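Local coordinates for chitinase (Thermococcus chitonophagus, PDB 5XSW), which probably hydrolyses chitin as an endochitinase, this chain being the C-terminal, sugar-binding part of a longer polypeptide, at residues A[137-145]-A[441-452]; A[69-77]-A[475-483]. All blocks are in the same frame, centred on the assembly; numbering follows the deposited sequence.

Contact 1. Residues A[137-145]-A[441-452]; sequences KSYYDPHVK and HWGGDHISYRYD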
loop_
_atom_site.group_PDB
_atom_site.type_symbol
_atom_site.label_atom_id
_atom_site.label_comp_id
_atom_site.label_asym_id
_atom_site.label_seq_id
_atom_site.Cartn_x
_atom_site.Cartn_y
_atom_site.Cartn_z
ATOM N N LYS A 137 6.918 -4.644 46.606
ATOM C CA LYS A 137 5.618 -5.153 46.988
ATOM C C LYS A 137 4.593 -4.947 45.849
ATOM O O LYS A 137 3.712 -5.793 45.598
ATOM C CB LYS A 137 5.125 -4.456 48.256
ATOM C CG LYS A 137 3.719 -4.889 48.660
ATOM C CD LYS A 137 3.534 -4.938 50.179
ATOM C CE LYS A 137 2.427 -3.988 50.635
ATOM N NZ LYS A 137 2.760 -2.547 50.359
ATOM N N SER A 138 4.674 -3.778 45.229
ATOM C CA SER A 138 3.810 -3.453 44.097
ATOM C C SER A 138 4.247 -4.250 42.837
ATOM O O SER A 138 3.421 -4.801 42.127
ATOM C CB SER A 138 3.834 -1.954 43.854
ATOM O OG SER A 138 3.032 -1.619 42.722
ATOM N N TYR A 139 5.549 -4.360 42.617
ATOM C CA TYR A 139 6.077 -5.029 41.446
ATOM C C TYR A 139 5.601 -6.484 41.377
ATOM O O TYR A 139 5.243 -6.928 40.284
ATOM C CB TYR A 139 7.603 -4.924 41.441
ATOM C CG TYR A 139 8.371 -5.450 40.223
ATOM C CD1 TYR A 139 8.682 -6.817 40.104
ATOM C CD2 TYR A 139 8.874 -4.570 39.254
ATOM C CE1 TYR A 139 9.456 -7.308 39.005
ATOM C CE2 TYR A 139 9.622 -5.045 38.170
ATOM C CZ TYR A 139 9.892 -6.422 38.067
ATOM O OH TYR A 139 10.648 -6.874 37.032
ATOM N N TYR A 140 5.518 -7.193 42.521
ATOM C CA TYR A 140 5.191 -8.634 42.527
ATOM C C TYR A 140 3.791 -8.911 42.970
ATOM O O TYR A 140 3.403 -10.053 43.060
ATOM C CB TYR A 140 6.168 -9.453 43.411
ATOM C CG TYR A 140 7.578 -9.469 42.913
ATOM C CD1 TYR A 140 7.944 -10.232 41.799
ATOM C CD2 TYR A 140 8.574 -8.730 43.548
ATOM C CE1 TYR A 140 9.257 -10.250 41.337
ATOM C CE2 TYR A 140 9.899 -8.704 43.055
ATOM C CZ TYR A 140 10.232 -9.486 41.960
ATOM O OH TYR A 140 11.518 -9.503 41.466
ATOM N N ASP A 141 3.005 -7.863 43.192
ATOM C CA ASP A 141 1.653 -8.011 43.664
ATOM C C ASP A 141 0.750 -8.706 42.623
ATOM O O ASP A 141 0.596 -8.236 41.491
ATOM C CB ASP A 141 1.092 -6.630 44.020
ATOM C CG ASP A 141 -0.286 -6.692 44.660
ATOM O OD1 ASP A 141 -0.911 -7.786 44.737
ATOM O OD2 ASP A 141 -0.764 -5.623 45.079
ATOM N N PRO A 142 0.155 -9.835 43.007
ATOM C CA PRO A 142 -0.643 -10.540 41.994
ATOM C C PRO A 142 -2.040 -9.971 41.824
ATOM O O PRO A 142 -2.758 -10.450 40.958
ATOM C CB PRO A 142 -0.715 -11.977 42.524
ATOM C CG PRO A 142 -0.546 -11.811 44.061
ATOM C CD PRO A 142 0.394 -10.643 44.228
ATOM N N HIS A 143 -2.437 -8.989 42.627
ATOM C CA HIS A 143 -3.812 -8.536 42.555
ATOM C C HIS A 143 -3.963 -7.763 41.234
ATOM O O HIS A 143 -3.115 -6.950 40.901
ATOM C CB HIS A 143 -4.175 -7.651 43.745
ATOM C CG HIS A 143 -5.421 -6.846 43.544
ATOM N ND1 HIS A 143 -6.663 -7.295 43.932
ATOM C CD2 HIS A 143 -5.614 -5.613 43.011
ATOM C CE1 HIS A 143 -7.571 -6.380 43.643
ATOM N NE2 HIS A 143 -6.961 -5.349 43.081
ATOM N N VAL A 144 -5.044 -8.035 40.519
ATOM C CA VAL A 144 -5.316 -7.445 39.211
ATOM C C VAL A 144 -6.380 -6.369 39.324
ATOM O O VAL A 144 -7.437 -6.613 39.847
ATOM C CB VAL A 144 -5.807 -8.535 38.206
ATOM C CG1 VAL A 144 -6.244 -7.918 36.854
ATOM C CG2 VAL A 144 -4.717 -9.600 38.018
ATOM N N LYS A 145 -6.094 -5.190 38.810
ATOM C CA LYS A 145 -7.052 -4.090 38.800
ATOM C C LYS A 145 -7.783 -4.002 37.439
ATOM O O LYS A 145 -7.171 -3.599 36.474
ATOM C CB LYS A 145 -6.301 -2.789 39.075
ATOM C CG LYS A 145 -7.169 -1.526 39.022
ATOM C CD LYS A 145 -6.369 -0.233 39.323
ATOM C CE LYS A 145 -5.514 0.212 38.118
ATOM N NZ LYS A 145 -5.155 1.678 38.104
ATOM N N HIS A 441 14.730 -13.811 41.841
ATOM C CA HIS A 441 13.447 -13.913 42.546
ATOM C C HIS A 441 12.751 -15.254 42.277
ATOM O O HIS A 441 12.006 -15.737 43.115
ATOM C CB HIS A 441 12.548 -12.727 42.138
ATOM C CG HIS A 441 11.210 -12.711 42.797
ATOM N ND1 HIS A 441 10.985 -12.066 43.991
ATOM C CD2 HIS A 441 10.026 -13.268 42.445
ATOM C CE1 HIS A 441 9.720 -12.216 44.347
ATOM N NE2 HIS A 441 9.113 -12.931 43.421
ATOM N N TRP A 442 13.017 -15.860 41.119
ATOM C CA TRP A 442 12.236 -17.034 40.698
ATOM C C TRP A 442 13.090 -18.299 40.815
ATOM O O TRP A 442 12.668 -19.369 40.401
ATOM C CB TRP A 442 11.732 -16.894 39.224
ATOM C CG TRP A 442 10.985 -15.587 38.974
ATOM C CD1 TRP A 442 11.443 -14.525 38.287
ATOM C CD2 TRP A 442 9.687 -15.235 39.454
ATOM N NE1 TRP A 442 10.511 -13.509 38.286
ATOM C CE2 TRP A 442 9.424 -13.912 39.007
ATOM C CE3 TRP A 442 8.731 -15.889 40.243
ATOM C CZ2 TRP A 442 8.258 -13.225 39.325
ATOM C CZ3 TRP A 442 7.548 -15.224 40.538
ATOM C CH2 TRP A 442 7.316 -13.888 40.072
ATOM N N GLY A 443 14.315 -18.165 41.312
ATOM C CA GLY A 443 15.176 -19.339 41.470
ATOM C C GLY A 443 16.320 -19.349 40.495
ATOM O O GLY A 443 17.039 -20.342 40.393
ATOM N N GLY A 444 16.464 -18.267 39.733
ATOM C CA GLY A 444 17.630 -18.067 38.863
ATOM C C GLY A 444 17.609 -18.653 37.455
ATOM O O GLY A 444 18.507 -18.391 36.645
ATOM N N ASP A 445 16.604 -19.459 37.134
ATOM C CA ASP A 445 16.595 -20.146 35.828
ATOM C C ASP A 445 15.677 -19.486 34.754
ATOM O O ASP A 445 15.609 -19.976 33.621
ATOM C CB ASP A 445 16.145 -21.612 36.005
ATOM C CG ASP A 445 14.979 -21.770 37.011
ATOM O OD1 ASP A 445 14.637 -20.787 37.769
ATOM O OD2 ASP A 445 14.415 -22.910 37.055
ATOM N N HIS A 446 14.962 -18.421 35.122
ATOM C CA HIS A 446 14.103 -17.711 34.153
ATOM C C HIS A 446 13.633 -16.422 34.792
ATOM O O HIS A 446 13.830 -16.226 35.988
ATOM C CB HIS A 446 12.891 -18.572 33.754
ATOM C CG HIS A 446 12.036 -18.949 34.922
ATOM N ND1 HIS A 446 12.181 -20.144 35.594
ATOM C CD2 HIS A 446 11.027 -18.291 35.543
ATOM C CE1 HIS A 446 11.312 -20.200 36.592
ATOM N NE2 HIS A 446 10.599 -19.088 36.584
ATOM N N ILE A 447 13.051 -15.514 33.984
ATOM C CA ILE A 447 12.288 -14.405 34.525
ATOM C C ILE A 447 10.803 -14.611 34.123
ATOM O O ILE A 447 10.453 -15.563 33.430
ATOM C CB ILE A 447 12.790 -13.020 33.995
ATOM C CG1 ILE A 447 12.641 -12.937 32.476
ATOM C CG2 ILE A 447 14.245 -12.763 34.388
ATOM C CD1 ILE A 447 12.993 -11.581 31.919
ATOM N N SER A 448 9.942 -13.729 34.594
ATOM C CA SER A 448 8.523 -13.831 34.364
ATOM C C SER A 448 8.100 -12.866 33.236
ATOM O O SER A 448 8.474 -11.686 33.262
ATOM C CB SER A 448 7.742 -13.474 35.599
ATOM O OG SER A 448 6.369 -13.251 35.276
ATOM N N TYR A 449 7.306 -13.362 32.279
ATOM C CA TYR A 449 6.765 -12.462 31.243
ATOM C C TYR A 449 5.899 -11.386 31.922
ATOM O O TYR A 449 6.123 -10.190 31.785
ATOM C CB TYR A 449 5.953 -13.252 30.222
ATOM C CG TYR A 449 5.239 -12.305 29.272
ATOM C CD1 TYR A 449 5.888 -11.795 28.175
ATOM C CD2 TYR A 449 3.927 -11.949 29.495
ATOM C CE1 TYR A 449 5.212 -10.919 27.241
ATOM C CE2 TYR A 449 3.228 -11.068 28.592
ATOM C CZ TYR A 449 3.890 -10.592 27.489
ATOM O OH TYR A 449 3.202 -9.767 26.632
ATOM N N ARG A 450 4.942 -11.834 32.710
ATOM C CA ARG A 450 4.015 -10.906 33.353
ATOM C C ARG A 450 4.736 -9.843 34.235
ATOM O O ARG A 450 4.476 -8.633 34.123
ATOM C CB ARG A 450 3.006 -11.696 34.211
ATOM C CG ARG A 450 2.026 -10.736 34.895
ATOM C CD ARG A 450 1.009 -11.450 35.737
ATOM N NE ARG A 450 0.442 -10.533 36.718
ATOM C CZ ARG A 450 -0.562 -10.855 37.545
ATOM N NH1 ARG A 450 -1.154 -12.054 37.479
ATOM N NH2 ARG A 450 -0.991 -9.963 38.421
ATOM N N TYR A 451 5.669 -10.298 35.081
ATOM C CA TYR A 451 6.255 -9.408 36.108
ATOM C C TYR A 451 7.510 -8.690 35.654
ATOM O O TYR A 451 7.774 -7.556 36.072
ATOM C CB TYR A 451 6.521 -10.224 37.397
ATOM C CG TYR A 451 5.240 -10.698 38.047
ATOM C CD1 TYR A 451 4.449 -9.836 38.780
ATOM C CD2 TYR A 451 4.780 -11.983 37.824
ATOM C CE1 TYR A 451 3.253 -10.271 39.343
ATOM C CE2 TYR A 451 3.591 -12.424 38.377
ATOM C CZ TYR A 451 2.837 -11.569 39.125
ATOM O OH TYR A 451 1.656 -12.044 39.665
ATOM N N ASP A 452 8.310 -9.333 34.799
ATOM C CA ASP A 452 9.622 -8.802 34.471
ATOM C C ASP A 452 9.807 -8.235 33.066
ATOM O O ASP A 452 10.753 -7.485 32.820
ATOM C CB ASP A 452 10.673 -9.902 34.640
ATOM C CG ASP A 452 10.744 -10.417 36.059
ATOM O OD1 ASP A 452 10.800 -9.572 36.990
ATOM O OD2 ASP A 452 10.726 -11.646 36.230
HETATM O O HOH W 1 6.049 -6.053 37.746
HETATM O O HOH W 2 11.888 -10.678 39.101
HETATM O O HOH W 3 -3.027 -12.876 39.642
#

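Contact 2. Residues A[69-77]-A[475-483]; sequences DLTWRGIFH and DDWYYHARN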
loop_
_atom_site.group_PDB
_atom_site.type_symbol
_atom_site.label_atom_id
_atom_site.label_comp_id
_atom_site.label_asym_id
_atom_site.label_seq_id
_atom_site.Cartn_x
_atom_site.Cartn_y
_atom_site.Cartn_z
ATOM N N ASP A 69 3.346 28.224 3.262
ATOM C CA ASP A 69 3.052 26.853 2.777
ATOM C C ASP A 69 3.988 26.558 1.599
ATOM O O ASP A 69 3.928 27.244 0.595
ATOM C CB ASP A 69 1.568 26.757 2.392
ATOM C CG ASP A 69 1.158 25.372 1.807
ATOM O OD1 ASP A 69 2.013 24.520 1.597
ATOM O OD2 ASP A 69 -0.036 25.193 1.537
ATOM N N LEU A 70 4.877 25.568 1.748
ATOM C CA LEU A 70 5.870 25.284 0.738
ATOM C C LEU A 70 5.309 24.451 -0.428
ATOM O O LEU A 70 6.042 24.173 -1.367
ATOM C CB LEU A 70 7.064 24.552 1.348
ATOM C CG LEU A 70 7.813 25.304 2.452
ATOM C CD1 LEU A 70 8.848 24.388 3.114
ATOM C CD2 LEU A 70 8.509 26.577 1.843
ATOM N N THR A 71 4.033 24.090 -0.327
ATOM C CA THR A 71 3.291 23.302 -1.335
ATOM C C THR A 71 4.157 22.173 -1.891
ATOM O O THR A 71 4.490 21.251 -1.157
ATOM C CB THR A 71 2.699 24.215 -2.495
ATOM O OG1 THR A 71 3.742 24.778 -3.295
ATOM C CG2 THR A 71 1.858 25.317 -1.910
ATOM N N TRP A 72 4.597 22.252 -3.139
ATOM C CA TRP A 72 5.298 21.111 -3.734
ATOM C C TRP A 72 6.685 21.015 -3.204
ATOM O O TRP A 72 7.362 20.018 -3.384
ATOM C CB TRP A 72 5.302 21.232 -5.264
ATOM C CG TRP A 72 6.172 22.340 -5.774
ATOM C CD1 TRP A 72 5.805 23.655 -6.020
ATOM C CD2 TRP A 72 7.564 22.241 -6.104
ATOM N NE1 TRP A 72 6.907 24.369 -6.480
ATOM C CE2 TRP A 72 7.991 23.525 -6.535
ATOM C CE3 TRP A 72 8.500 21.199 -6.046
ATOM C CZ2 TRP A 72 9.307 23.779 -6.920
ATOM C CZ3 TRP A 72 9.804 21.453 -6.429
ATOM C CH2 TRP A 72 10.197 22.732 -6.864
ATOM N N ARG A 73 7.133 22.034 -2.485
ATOM C CA ARG A 73 8.528 21.986 -2.015
ATOM C C ARG A 73 8.699 21.653 -0.508
ATOM O O ARG A 73 9.781 21.868 0.087
ATOM C CB ARG A 73 9.183 23.336 -2.353
ATOM C CG ARG A 73 10.490 23.206 -2.979
ATOM C CD ARG A 73 10.942 24.517 -3.658
ATOM N NE ARG A 73 12.395 24.469 -3.727
ATOM C CZ ARG A 73 13.167 25.451 -4.168
ATOM N NH1 ARG A 73 14.471 25.273 -4.179
ATOM N NH2 ARG A 73 12.628 26.593 -4.586
ATOM N N GLY A 74 7.663 21.077 0.099
ATOM C CA GLY A 74 7.687 20.808 1.521
ATOM C C GLY A 74 8.419 19.560 1.988
ATOM O O GLY A 74 8.446 19.278 3.206
ATOM N N ILE A 75 9.012 18.799 1.051
ATOM C CA ILE A 75 9.664 17.530 1.408
ATOM C C ILE A 75 11.158 17.683 1.402
ATOM O O ILE A 75 11.720 18.103 0.399
ATOM C CB ILE A 75 9.259 16.345 0.383
ATOM C CG1 ILE A 75 7.736 16.119 0.385
ATOM C CG2 ILE A 75 10.037 15.092 0.692
ATOM C CD1 ILE A 75 7.195 15.498 -0.933
ATOM N N PHE A 76 11.810 17.325 2.494
ATOM C CA PHE A 76 13.250 17.546 2.649
ATOM C C PHE A 76 14.002 16.255 2.903
ATOM O O PHE A 76 14.199 15.844 4.049
ATOM C CB PHE A 76 13.547 18.496 3.814
ATOM C CG PHE A 76 13.177 19.928 3.509
ATOM C CD1 PHE A 76 11.851 20.322 3.518
ATOM C CD2 PHE A 76 14.159 20.847 3.157
ATOM C CE1 PHE A 76 11.473 21.644 3.193
ATOM C CE2 PHE A 76 13.808 22.212 2.856
ATOM C CZ PHE A 76 12.457 22.591 2.871
ATOM N N HIS A 77 14.426 15.615 1.820
ATOM C CA HIS A 77 15.272 14.439 1.893
ATOM C C HIS A 77 16.679 14.845 2.301
ATOM O O HIS A 77 16.978 16.021 2.447
ATOM C CB HIS A 77 15.271 13.734 0.520
ATOM C CG HIS A 77 14.017 12.957 0.263
ATOM N ND1 HIS A 77 13.748 11.773 0.919
ATOM C CD2 HIS A 77 12.950 13.200 -0.535
ATOM C CE1 HIS A 77 12.559 11.326 0.547
ATOM N NE2 HIS A 77 12.063 12.160 -0.351
ATOM N N ASP A 475 7.738 11.039 0.861
ATOM C CA ASP A 475 6.878 11.650 -0.164
ATOM C C ASP A 475 5.438 11.217 -0.090
ATOM O O ASP A 475 4.530 12.044 -0.196
ATOM C CB ASP A 475 7.391 11.326 -1.591
ATOM C CG ASP A 475 8.664 12.046 -1.929
ATOM O OD1 ASP A 475 9.651 11.934 -1.202
ATOM O OD2 ASP A 475 8.687 12.753 -2.932
ATOM N N ASP A 476 5.208 9.901 0.031
ATOM C CA ASP A 476 3.832 9.401 0.090
ATOM C C ASP A 476 3.083 10.024 1.320
ATOM O O ASP A 476 1.962 10.385 1.217
ATOM C CB ASP A 476 3.796 7.858 0.229
ATOM C CG ASP A 476 4.328 7.121 -1.061
ATOM O OD1 ASP A 476 4.186 7.731 -2.116
ATOM O OD2 ASP A 476 4.887 5.995 -0.968
ATOM N N TRP A 477 3.720 10.021 2.473
ATOM C CA TRP A 477 3.076 10.612 3.679
ATOM C C TRP A 477 2.677 12.074 3.422
ATOM O O TRP A 477 1.562 12.545 3.714
ATOM C CB TRP A 477 4.033 10.526 4.863
ATOM C CG TRP A 477 3.458 11.163 6.115
ATOM C CD1 TRP A 477 3.774 12.417 6.656
ATOM C CD2 TRP A 477 2.400 10.623 6.926
ATOM N NE1 TRP A 477 2.980 12.630 7.798
ATOM C CE2 TRP A 477 2.139 11.554 7.971
ATOM C CE3 TRP A 477 1.661 9.429 6.891
ATOM C CZ2 TRP A 477 1.188 11.292 8.971
ATOM C CZ3 TRP A 477 0.714 9.173 7.913
ATOM C CH2 TRP A 477 0.505 10.105 8.931
ATOM N N TYR A 478 3.594 12.774 2.818
ATOM C CA TYR A 478 3.387 14.193 2.547
ATOM C C TYR A 478 2.123 14.461 1.785
ATOM O O TYR A 478 1.277 15.247 2.233
ATOM C CB TYR A 478 4.590 14.745 1.775
ATOM C CG TYR A 478 4.552 16.292 1.652
ATOM C CD1 TYR A 478 4.863 17.122 2.754
ATOM C CD2 TYR A 478 4.201 16.886 0.466
ATOM C CE1 TYR A 478 4.790 18.535 2.638
ATOM C CE2 TYR A 478 4.161 18.311 0.324
ATOM C CZ TYR A 478 4.457 19.109 1.409
ATOM O OH TYR A 478 4.392 20.483 1.244
ATOM N N TYR A 479 1.964 13.837 0.614
ATOM C CA TYR A 479 0.761 14.128 -0.165
ATOM C C TYR A 479 -0.472 13.558 0.479
ATOM O O TYR A 479 -1.545 14.150 0.441
ATOM C CB TYR A 479 0.890 13.585 -1.609
ATOM C CG TYR A 479 2.106 14.124 -2.287
ATOM C CD1 TYR A 479 2.200 15.476 -2.655
ATOM C CD2 TYR A 479 3.183 13.306 -2.516
ATOM C CE1 TYR A 479 3.384 15.972 -3.255
ATOM C CE2 TYR A 479 4.328 13.773 -3.088
ATOM C CZ TYR A 479 4.416 15.110 -3.472
ATOM O OH TYR A 479 5.617 15.515 -4.066
ATOM N N HIS A 480 -0.339 12.403 1.100
ATOM C CA HIS A 480 -1.530 11.817 1.683
ATOM C C HIS A 480 -2.049 12.638 2.894
ATOM O O HIS A 480 -3.218 12.988 2.986
ATOM C CB HIS A 480 -1.242 10.390 2.164
ATOM C CG HIS A 480 -2.479 9.645 2.529
ATOM N ND1 HIS A 480 -2.498 8.634 3.463
ATOM C CD2 HIS A 480 -3.732 9.723 2.027
ATOM C CE1 HIS A 480 -3.723 8.144 3.550
ATOM N NE2 HIS A 480 -4.501 8.816 2.713
ATOM N N ALA A 481 -1.158 12.944 3.821
ATOM C CA ALA A 481 -1.567 13.679 5.033
ATOM C C ALA A 481 -1.949 15.130 4.699
ATOM O O ALA A 481 -2.880 15.655 5.306
ATOM C CB ALA A 481 -0.435 13.624 6.104
ATOM N N ARG A 482 -1.285 15.774 3.735
ATOM C CA ARG A 482 -1.747 17.146 3.389
ATOM C C ARG A 482 -3.135 17.141 2.750
ATOM O O ARG A 482 -3.826 18.123 2.847
ATOM C CB ARG A 482 -0.780 17.872 2.438
ATOM C CG ARG A 482 0.551 18.026 3.046
ATOM C CD ARG A 482 1.271 19.185 2.493
ATOM N NE ARG A 482 0.735 20.365 3.164
ATOM C CZ ARG A 482 0.912 21.597 2.735
ATOM N NH1 ARG A 482 1.601 21.797 1.622
ATOM N NH2 ARG A 482 0.361 22.609 3.407
ATOM N N ASN A 483 -3.547 16.045 2.109
ATOM C CA ASN A 483 -4.851 16.012 1.400
ATOM C C ASN A 483 -5.968 15.299 2.174
ATOM O O ASN A 483 -6.985 14.918 1.592
ATOM C CB ASN A 483 -4.683 15.330 0.016
ATOM C CG ASN A 483 -3.944 16.207 -0.979
ATOM O OD1 ASN A 483 -4.554 17.065 -1.606
ATOM N ND2 ASN A 483 -2.621 16.017 -1.113
HETATM O O HOH W 4 6.226 17.919 -4.918
#

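Contact 1. Residues A[137-145]-A[441-452]
An aromatic cluster of Tyr140, His441 and Trp442 ties the region around the end of helix 136-139 to the C-terminal end of the helix beginning at 421, where Gly443 is the C-prime residue of a Schellman motif. The His441 ring lies flat on the Tyr140 ring in a face-to-face stack, centroids 3.5 Å apart and planes 7° from parallel, and the neighbouring Tyr139 covers the opposite face of Tyr140. Trp442 comes to the edge of the tyrosine, its CZ2 3.7 Å from Tyr140 CE1.

The carboxylate of Asp452 sits next to the cluster. Tyr139 OH donates to Asp452 OD1 at 2.7 Å, meeting its anti lone pair; Tyr140 OH donates at 2.7 Å to a water oxygen, and that water donates a hydrogen bond to Asp452 OD1. Asp452 OD2 takes Trp442 NE1 at 2.8 Å on the syn lone pair and the backbone N of Ser448, also at 2.8 Å, on the anti one. Ser448 in turn N-caps helix 449-461.

On the Pro142 side, Arg450 runs extended from CG to NE, with CG trans to its own N (chi1 180°), and this reach brings NH2 within 3.1 Å of Pro142 O. That donor stands well above the carbonyl plane, and NH2 also bonds Gln161 OE1; a water links NH1 to the same Pro142 carbonyl. Another water joins Tyr139 O to Tyr451 O.

With two donors on each oxygen, Asp452 is clamped against rotation, and so many N-H and O-H groups would favour its ionised form.

Contact 2. Residues A[69-77]-A[475-483]
Ile75 presses onto the ring of Tyr478 where helix 475-482, near the C-terminus, lies against strand 75-77 of the N-terminal beta-sandwich domain. The two short segments run antiparallel at 167°, their axes 9.6 Å apart at closest.

The apolar part centres on that isoleucine. Its CG1 sits over one face of Tyr478 in a CH-pi contact, 3.4 Å from Tyr478 CG, while Arg482 CD covers the other face, so the ring is held between two aliphatic groups. Ile75 CD1 also reaches the neighbouring tyrosine, 3.5 Å from Tyr479 OH, and a water joins that hydroxyl to Trp72 O.

Among the neutral bonds, Tyr478 OH donates to Thr71 O at 2.5 Å, in the carbonyl plane and on a lone pair. With CG trans to its backbone N (chi1 -171°), the tyrosine extends from the helix into the 71-74 turn. Gly74 CA is just 3.3 Å from Tyr478 OH, which leaves no room for a side chain there. A phenylalanine in place of Tyr478 would probably leave Thr71 O without its hydroxyl donor and the ring's far end no longer tied to the 71-74 turn.

A salt bridge and a His-carboxylate hydrogen bond flank this centre. In the salt bridge, Arg482 NH1 meets Asp69 OD1 at 2.8 Å, with a weak second bond from NH2 to OD2, the carboxylate and guanidinium planes 69° apart. Thr71 N closes an Asx turn on the same Asp69 OD1, from the opposite face of its plane. Next to Asp475, Asp476 turns from the strand and bridges to Lys261 of the second subunit. At the far end, in the His-carboxylate bond, His77 NE2 meets Asp475 OD1 at 2.6 Å, within the imidazole plane and nearly in line with the carboxylate C-O bond.

In the fold
The two contacts lie on opposite sides of the chain's centre, their own centres 47 Å apart and their nearest atoms about 27 Å apart, so they never touch. Along the chain they are nested: 69-77 comes first, then 137-145, 441-452 and finally 475-483. Contact 2 brings the C-terminal helix 475-482 back to the N-terminal beta-sandwich domain, whereas contact 1 ties the region after that domain to the start of helix 449-461, the helix preceding 475-482 in the chain. The residues that line the bound glycan, from Asn174 to His374, lie within the stretch of chain enclosed by both contacts. Contact 1 thus ties segments within the glycan-binding helical part.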